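Local structure of flavin reductase domain protein, FMN-binding (Shewanella baltica, 3HMZ) at residues A20-L25 with A131-K136; M79-V84 with H121-V126. The protein binds flavin mononucleotide (FMN) and probably acts as an NAD(P)H-linked oxidoreductase of the flavoredoxin family. One frame throughout, in Å; residues are numbered along the deposited sequence. Where two conformers were deposited one is given.

Contact 1 of 2, residues A20-L25 with A131-K136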
loop_
_atom_site.group_PDB
_atom_site.type_symbol
_atom_site.label_atom_id
_atom_site.label_comp_id
_atom_site.label_asym_id
_atom_site.label_seq_id
_atom_site.Cartn_x
_atom_site.Cartn_y
_atom_site.Cartn_z
ATOM N N ALA A 20 -14.094 4.281 -12.430
ATOM C CA ALA A 20 -14.547 4.447 -11.050
ATOM C C ALA A 20 -14.190 3.275 -10.121
ATOM O O ALA A 20 -14.343 3.403 -8.899
ATOM C CB ALA A 20 -16.082 4.639 -11.029
ATOM N N LYS A 21 -13.816 2.115 -10.682
ATOM C CA LYS A 21 -13.373 0.951 -9.885
ATOM C C LYS A 21 -11.886 0.698 -9.970
ATOM O O LYS A 21 -11.405 -0.252 -9.313
ATOM C CB LYS A 21 -14.124 -0.304 -10.319
ATOM C CG LYS A 21 -15.623 -0.133 -10.138
ATOM C CD LYS A 21 -16.310 -1.319 -9.679
ATOM C CE LYS A 21 -17.825 -1.115 -9.493
ATOM N NZ LYS A 21 -18.231 -0.045 -8.508
ATOM N N ALA A 22 -11.157 1.498 -10.766
ATOM C CA ALA A 22 -9.717 1.308 -10.951
ATOM C C ALA A 22 -8.928 1.257 -9.634
ATOM O O ALA A 22 -7.953 0.522 -9.515
ATOM C CB ALA A 22 -9.112 2.413 -11.896
ATOM N N TYR A 23 -9.362 2.039 -8.647
ATOM C CA TYR A 23 -8.657 2.058 -7.329
ATOM C C TYR A 23 -8.589 0.654 -6.697
ATOM O O TYR A 23 -7.644 0.339 -5.960
ATOM C CB TYR A 23 -9.305 3.034 -6.338
ATOM C CG TYR A 23 -10.590 2.517 -5.757
ATOM C CD1 TYR A 23 -11.810 2.618 -6.440
ATOM C CD2 TYR A 23 -10.591 1.869 -4.536
ATOM C CE1 TYR A 23 -12.971 2.069 -5.925
ATOM C CE2 TYR A 23 -11.747 1.330 -4.016
ATOM C CZ TYR A 23 -12.943 1.444 -4.699
ATOM O OH TYR A 23 -14.091 0.884 -4.184
ATOM N N ARG A 24 -9.570 -0.193 -7.016
ATOM C CA ARG A 24 -9.606 -1.548 -6.440
ATOM C C ARG A 24 -8.428 -2.424 -6.880
ATOM O O ARG A 24 -8.058 -3.370 -6.203
ATOM C CB ARG A 24 -10.906 -2.242 -6.766
ATOM C CG ARG A 24 -12.086 -1.552 -6.111
ATOM C CD ARG A 24 -13.311 -2.301 -6.358
ATOM N NE ARG A 24 -14.489 -1.621 -5.821
ATOM C CZ ARG A 24 -15.717 -2.094 -5.951
ATOM N NH1 ARG A 24 -15.947 -3.198 -6.642
ATOM N NH2 ARG A 24 -16.734 -1.415 -5.432
ATOM N N LEU A 25 -7.823 -2.065 -8.016
ATOM C CA LEU A 25 -6.680 -2.788 -8.528
ATOM C C LEU A 25 -5.478 -2.683 -7.565
ATOM O O LEU A 25 -4.567 -3.514 -7.620
ATOM C CB LEU A 25 -6.293 -2.272 -9.926
ATOM C CG LEU A 25 -7.388 -2.475 -10.984
ATOM C CD1 LEU A 25 -7.053 -1.734 -12.301
ATOM C CD2 LEU A 25 -7.678 -3.964 -11.255
ATOM N N ALA A 131 -2.955 -6.466 -14.037
ATOM C CA ALA A 131 -3.690 -5.218 -14.181
ATOM C C ALA A 131 -2.734 -4.101 -14.506
ATOM O O ALA A 131 -1.547 -4.167 -14.136
ATOM C CB ALA A 131 -4.439 -4.905 -12.845
ATOM N N TRP A 132 -3.256 -3.083 -15.210
ATOM C CA TRP A 132 -2.491 -1.937 -15.659
ATOM C C TRP A 132 -3.321 -0.667 -15.494
ATOM O O TRP A 132 -4.522 -0.677 -15.776
ATOM C CB TRP A 132 -2.132 -2.058 -17.132
ATOM C CG TRP A 132 -1.437 -3.331 -17.537
ATOM C CD1 TRP A 132 -0.098 -3.501 -17.721
ATOM C CD2 TRP A 132 -2.051 -4.587 -17.846
ATOM N NE1 TRP A 132 0.172 -4.799 -18.086
ATOM C CE2 TRP A 132 -1.012 -5.489 -18.160
ATOM C CE3 TRP A 132 -3.361 -5.049 -17.837
ATOM C CZ2 TRP A 132 -1.262 -6.794 -18.505
ATOM C CZ3 TRP A 132 -3.614 -6.330 -18.178
ATOM C CH2 TRP A 132 -2.565 -7.199 -18.507
ATOM N N LEU A 133 -2.660 0.406 -15.057
ATOM C CA LEU A 133 -3.255 1.705 -14.875
ATOM C C LEU A 133 -2.386 2.742 -15.607
ATOM O O LEU A 133 -1.205 2.916 -15.260
ATOM C CB LEU A 133 -3.356 2.046 -13.389
ATOM C CG LEU A 133 -4.161 1.088 -12.482
ATOM C CD1 LEU A 133 -3.350 -0.101 -11.950
ATOM C CD2 LEU A 133 -4.767 1.866 -11.282
ATOM N N ALA A 134 -2.958 3.406 -16.618
ATOM C CA ALA A 134 -2.281 4.499 -17.346
ATOM C C ALA A 134 -2.429 5.776 -16.504
ATOM O O ALA A 134 -3.534 6.115 -16.092
ATOM C CB ALA A 134 -2.877 4.671 -18.687
ATOM N N CYS A 135 -1.305 6.454 -16.269
ATOM C CA CYS A 135 -1.236 7.569 -15.331
ATOM C C CYS A 135 -0.650 8.824 -15.961
ATOM O O CYS A 135 0.318 8.775 -16.708
ATOM C CB CYS A 135 -0.360 7.194 -14.143
ATOM S SG CYS A 135 -0.957 5.786 -13.186
ATOM N N LYS A 136 -1.274 9.947 -15.619
ATOM C CA LYS A 136 -0.847 11.272 -16.048
ATOM C C LYS A 136 -0.392 12.001 -14.785
ATOM O O LYS A 136 -1.191 12.242 -13.882
ATOM C CB LYS A 136 -1.973 12.040 -16.712
ATOM C CG LYS A 136 -1.574 13.455 -17.225
ATOM C CD LYS A 136 -2.785 14.147 -17.771
ATOM C CE LYS A 136 -2.384 15.512 -18.329
ATOM N NZ LYS A 136 -3.593 16.280 -18.774
#
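In the antiparallel barrel of this flavin reductase-like domain, Leu-25 and Ala-22 of a turn with helical backbone angles, which comes before strand 32-38, pack on Ala-131 and Leu-133 of strand 131-138. The side chains that meet are all apolar, and Leu-25 has the largest share, dividing its two methyls between two neighbours. CD2 of Leu-25 rests on CB of Ala-131 at 3.7 Å, while Leu-25 CD1 lies 4.0 Å from CG of Leu-133. The split follows from the torsions of Leu-25: CG stands anti to the carbonyl carbon (chi1 -63°), and chi2 of 170° extends CD1 toward Leu-133. The two leucine side chains slide past each other in opposite directions. Leu-133 sets its CD2 against the start of the turn, 3.9 Å from O of Ala-22, a carbonyl that also accepts the backbone N-H of Leu-25. An alanine in place of Leu-133 would probably open a gap beside CD1 of Leu-25 and strip the methyl cover from the Ala-22 carbonyl. Ala-157 and Ala-159 of strand 149-160 flank the same packing, and Phe-164 and Trp-169 add to the surroundings of Leu-25. Trp-132, between the two inward residues of the strand, points the other way; its NE1 bonds to O of Val-126. Tyr-23 also turns from the strand and packs on Trp-49 of the second subunit. Arg-24 lays its CG 3.4 Å above the Tyr-23 ring, toward the rim, and its NE donates to OH of Tyr-23 over 3.0 Å in a nearly straight bond (175°) lying in the guanidinium plane.

Contact 2 of 2, residues M79-V84 with H121-V126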
loop_
_atom_site.group_PDB
_atom_site.type_symbol
_atom_site.label_atom_id
_atom_site.label_comp_id
_atom_site.label_asym_id
_atom_site.label_seq_id
_atom_site.Cartn_x
_atom_site.Cartn_y
_atom_site.Cartn_z
HETATM N N MSE A 79 4.012 11.032 -17.916
HETATM C CA MSE A 79 3.133 9.870 -18.083
HETATM C C MSE A 79 3.860 8.607 -17.639
HETATM O O MSE A 79 5.065 8.490 -17.780
HETATM C CB MSE A 79 2.783 9.681 -19.567
HETATM C CG MSE A 79 2.014 10.800 -20.242
HETATM SE SE MSE A 79 0.179 10.905 -19.660
HETATM C CE MSE A 79 -0.498 9.122 -19.951
ATOM N N PHE A 80 3.093 7.642 -17.139
ATOM C CA PHE A 80 3.652 6.344 -16.770
ATOM C C PHE A 80 2.519 5.338 -16.634
ATOM O O PHE A 80 1.338 5.692 -16.661
ATOM C CB PHE A 80 4.519 6.431 -15.498
ATOM C CG PHE A 80 3.807 6.987 -14.286
ATOM C CD1 PHE A 80 3.750 8.372 -14.061
ATOM C CD2 PHE A 80 3.287 6.136 -13.315
ATOM C CE1 PHE A 80 3.146 8.890 -12.949
ATOM C CE2 PHE A 80 2.683 6.656 -12.175
ATOM C CZ PHE A 80 2.620 8.045 -11.987
ATOM N N VAL A 81 2.919 4.072 -16.493
ATOM C CA VAL A 81 1.975 2.994 -16.245
ATOM C C VAL A 81 2.377 2.357 -14.897
ATOM O O VAL A 81 3.570 2.163 -14.575
ATOM C CB VAL A 81 1.951 1.909 -17.346
ATOM C CG1 VAL A 81 0.993 0.741 -16.976
ATOM C CG2 VAL A 81 1.582 2.517 -18.716
ATOM N N ILE A 82 1.342 2.085 -14.110
ATOM C CA ILE A 82 1.451 1.279 -12.870
ATOM C C ILE A 82 0.768 -0.037 -13.198
ATOM O O ILE A 82 -0.356 -0.069 -13.694
ATOM C CB ILE A 82 0.754 1.944 -11.680
ATOM C CG1 ILE A 82 1.476 3.253 -11.306
ATOM C CG2 ILE A 82 0.663 1.005 -10.467
ATOM C CD1 ILE A 82 2.926 3.067 -10.863
ATOM N N GLN A 83 1.466 -1.133 -12.959
ATOM C CA GLN A 83 0.916 -2.446 -13.247
ATOM C C GLN A 83 1.242 -3.419 -12.132
ATOM O O GLN A 83 2.238 -3.282 -11.443
ATOM C CB GLN A 83 1.372 -2.965 -14.625
ATOM C CG GLN A 83 2.882 -2.936 -14.880
ATOM C CD GLN A 83 3.268 -1.961 -15.935
ATOM O OE1 GLN A 83 2.944 -2.203 -17.112
ATOM N NE2 GLN A 83 3.977 -0.889 -15.554
ATOM N N VAL A 84 0.353 -4.387 -11.960
ATOM C CA VAL A 84 0.400 -5.342 -10.865
ATOM C C VAL A 84 1.021 -6.643 -11.335
ATOM O O VAL A 84 0.379 -7.388 -12.087
ATOM C CB VAL A 84 -1.028 -5.577 -10.303
ATOM C CG1 VAL A 84 -0.975 -6.522 -9.129
ATOM C CG2 VAL A 84 -1.696 -4.232 -9.847
ATOM N N HIS A 121 -2.023 4.942 -26.312
ATOM C CA HIS A 121 -1.101 5.633 -25.406
ATOM C C HIS A 121 0.325 5.483 -25.920
ATOM O O HIS A 121 0.671 4.444 -26.501
ATOM C CB HIS A 121 -1.193 4.979 -24.004
ATOM C CG HIS A 121 -2.511 5.203 -23.335
ATOM N ND1 HIS A 121 -2.823 6.400 -22.739
ATOM C CD2 HIS A 121 -3.623 4.437 -23.242
ATOM C CE1 HIS A 121 -4.055 6.342 -22.257
ATOM N NE2 HIS A 121 -4.572 5.170 -22.570
ATOM N N ASP A 122 1.167 6.466 -25.672
ATOM C CA ASP A 122 2.565 6.379 -26.037
ATOM C C ASP A 122 3.295 5.883 -24.808
ATOM O O ASP A 122 4.190 6.536 -24.270
ATOM C CB ASP A 122 3.068 7.748 -26.496
ATOM C CG ASP A 122 4.450 7.686 -27.107
ATOM O OD1 ASP A 122 4.872 6.612 -27.600
ATOM O OD2 ASP A 122 5.125 8.739 -27.078
ATOM N N LEU A 123 2.891 4.683 -24.371
ATOM C CA LEU A 123 3.378 4.092 -23.151
ATOM C C LEU A 123 3.686 2.613 -23.268
ATOM O O LEU A 123 3.010 1.910 -23.995
ATOM C CB LEU A 123 2.326 4.225 -22.027
ATOM C CG LEU A 123 2.122 5.622 -21.433
ATOM C CD1 LEU A 123 0.834 5.740 -20.617
ATOM C CD2 LEU A 123 3.367 6.058 -20.683
ATOM N N PRO A 124 4.677 2.151 -22.491
ATOM C CA PRO A 124 4.977 0.723 -22.421
ATOM C C PRO A 124 4.200 0.051 -21.287
ATOM O O PRO A 124 4.200 0.555 -20.153
ATOM C CB PRO A 124 6.465 0.704 -22.101
ATOM C CG PRO A 124 6.691 1.954 -21.280
ATOM C CD PRO A 124 5.652 2.930 -21.698
ATOM N N PHE A 125 3.542 -1.051 -21.610
ATOM C CA PHE A 125 2.823 -1.877 -20.653
ATOM C C PHE A 125 3.578 -3.223 -20.543
ATOM O O PHE A 125 4.057 -3.755 -21.569
ATOM C CB PHE A 125 1.406 -2.143 -21.130
ATOM C CG PHE A 125 0.522 -0.925 -21.140
ATOM C CD1 PHE A 125 0.625 0.031 -22.131
ATOM C CD2 PHE A 125 -0.421 -0.747 -20.153
ATOM C CE1 PHE A 125 -0.215 1.147 -22.121
ATOM C CE2 PHE A 125 -1.275 0.328 -20.161
ATOM C CZ PHE A 125 -1.160 1.302 -21.164
ATOM N N VAL A 126 3.648 -3.790 -19.342
ATOM C CA VAL A 126 4.376 -5.036 -19.119
ATOM C C VAL A 126 3.468 -6.243 -19.334
ATOM O O VAL A 126 2.461 -6.407 -18.657
ATOM C CB VAL A 126 5.066 -5.064 -17.745
ATOM C CG1 VAL A 126 5.794 -6.390 -17.526
ATOM C CG2 VAL A 126 6.009 -3.822 -17.553
#
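Gln-83 and Val-126 are tied by the hydrogen bond of this contact: N of Val-126 donates to OE1 of Gln-83 over 2.8 Å, from above the carbonyl plane. The Gln-83 chain is bent where it makes this bond, with CG in the crowded position between backbone N and carbonyl carbon (chi1 52°) and a bend at chi2. The two side chains cross at about a right angle, with CG2 of Val-126 3.5 Å from Gln-83 OE1. The other end of the amide, NE2, donates to O of Leu-33 and is bonded to OG of Ser-35, so both ends of this buried group are held and its rotation is fixed. Val-81 is the apolar centre. Its CG1 is anti to the backbone N (chi1 176°) and CG2 anti to the carbonyl carbon, which puts CG2 over the Phe-125 ring and CG1 beside its CD2-CE2 side. CG2 sits over the ring centre in a CH-pi contact, 3.9 Å from the Phe-125 centroid, whereas Val-81 CG1 lies 3.8 Å from Phe-125 CD2. The same CG2 also reaches CB of Leu-123 and O of Pro-124. Leu-123 forks further along: CD2 faces CB of Met-79, and CD1 meets the end of that selenomethionine, 3.7 Å from its CE in the conformer described. The touching parts, 79-83 and 123-126, run 15° apart, yet no backbone-to-backbone bond joins them; the backbone of 79-84 pairs instead with strands 32-38 and 131-138. Residues 123-126 run along the face of strand 79-84, with Phe-125 further enclosed by the rings of Phe-116 and Trp-158, from strands 115-116 and 149-160.

Overall arrangement
Contact 2 is nested in the chain inside the long loop closed by contact 1, and their centres lie 11 Å apart. They meet through neighbouring strands of the barrel: probable hydrogen bonds join Leu-133 N to Ile-82 O (2.7 Å) and Cys-135 N to Phe-80 O (2.8 Å). Strand 131-138 turns one face to the turn of contact 1, while its Trp-132, on the other face, packs on Gln-83 of contact 2. Contact 1 lies away from the FMN site. Contact 2 is nearer: the side chain of Phe-80 is about 6 Å from that of FMN-binding Thr-70 and about 11 Å from FMN itself, and that of Pro-124 about 7 Å from that of FMN-binding Asn-43.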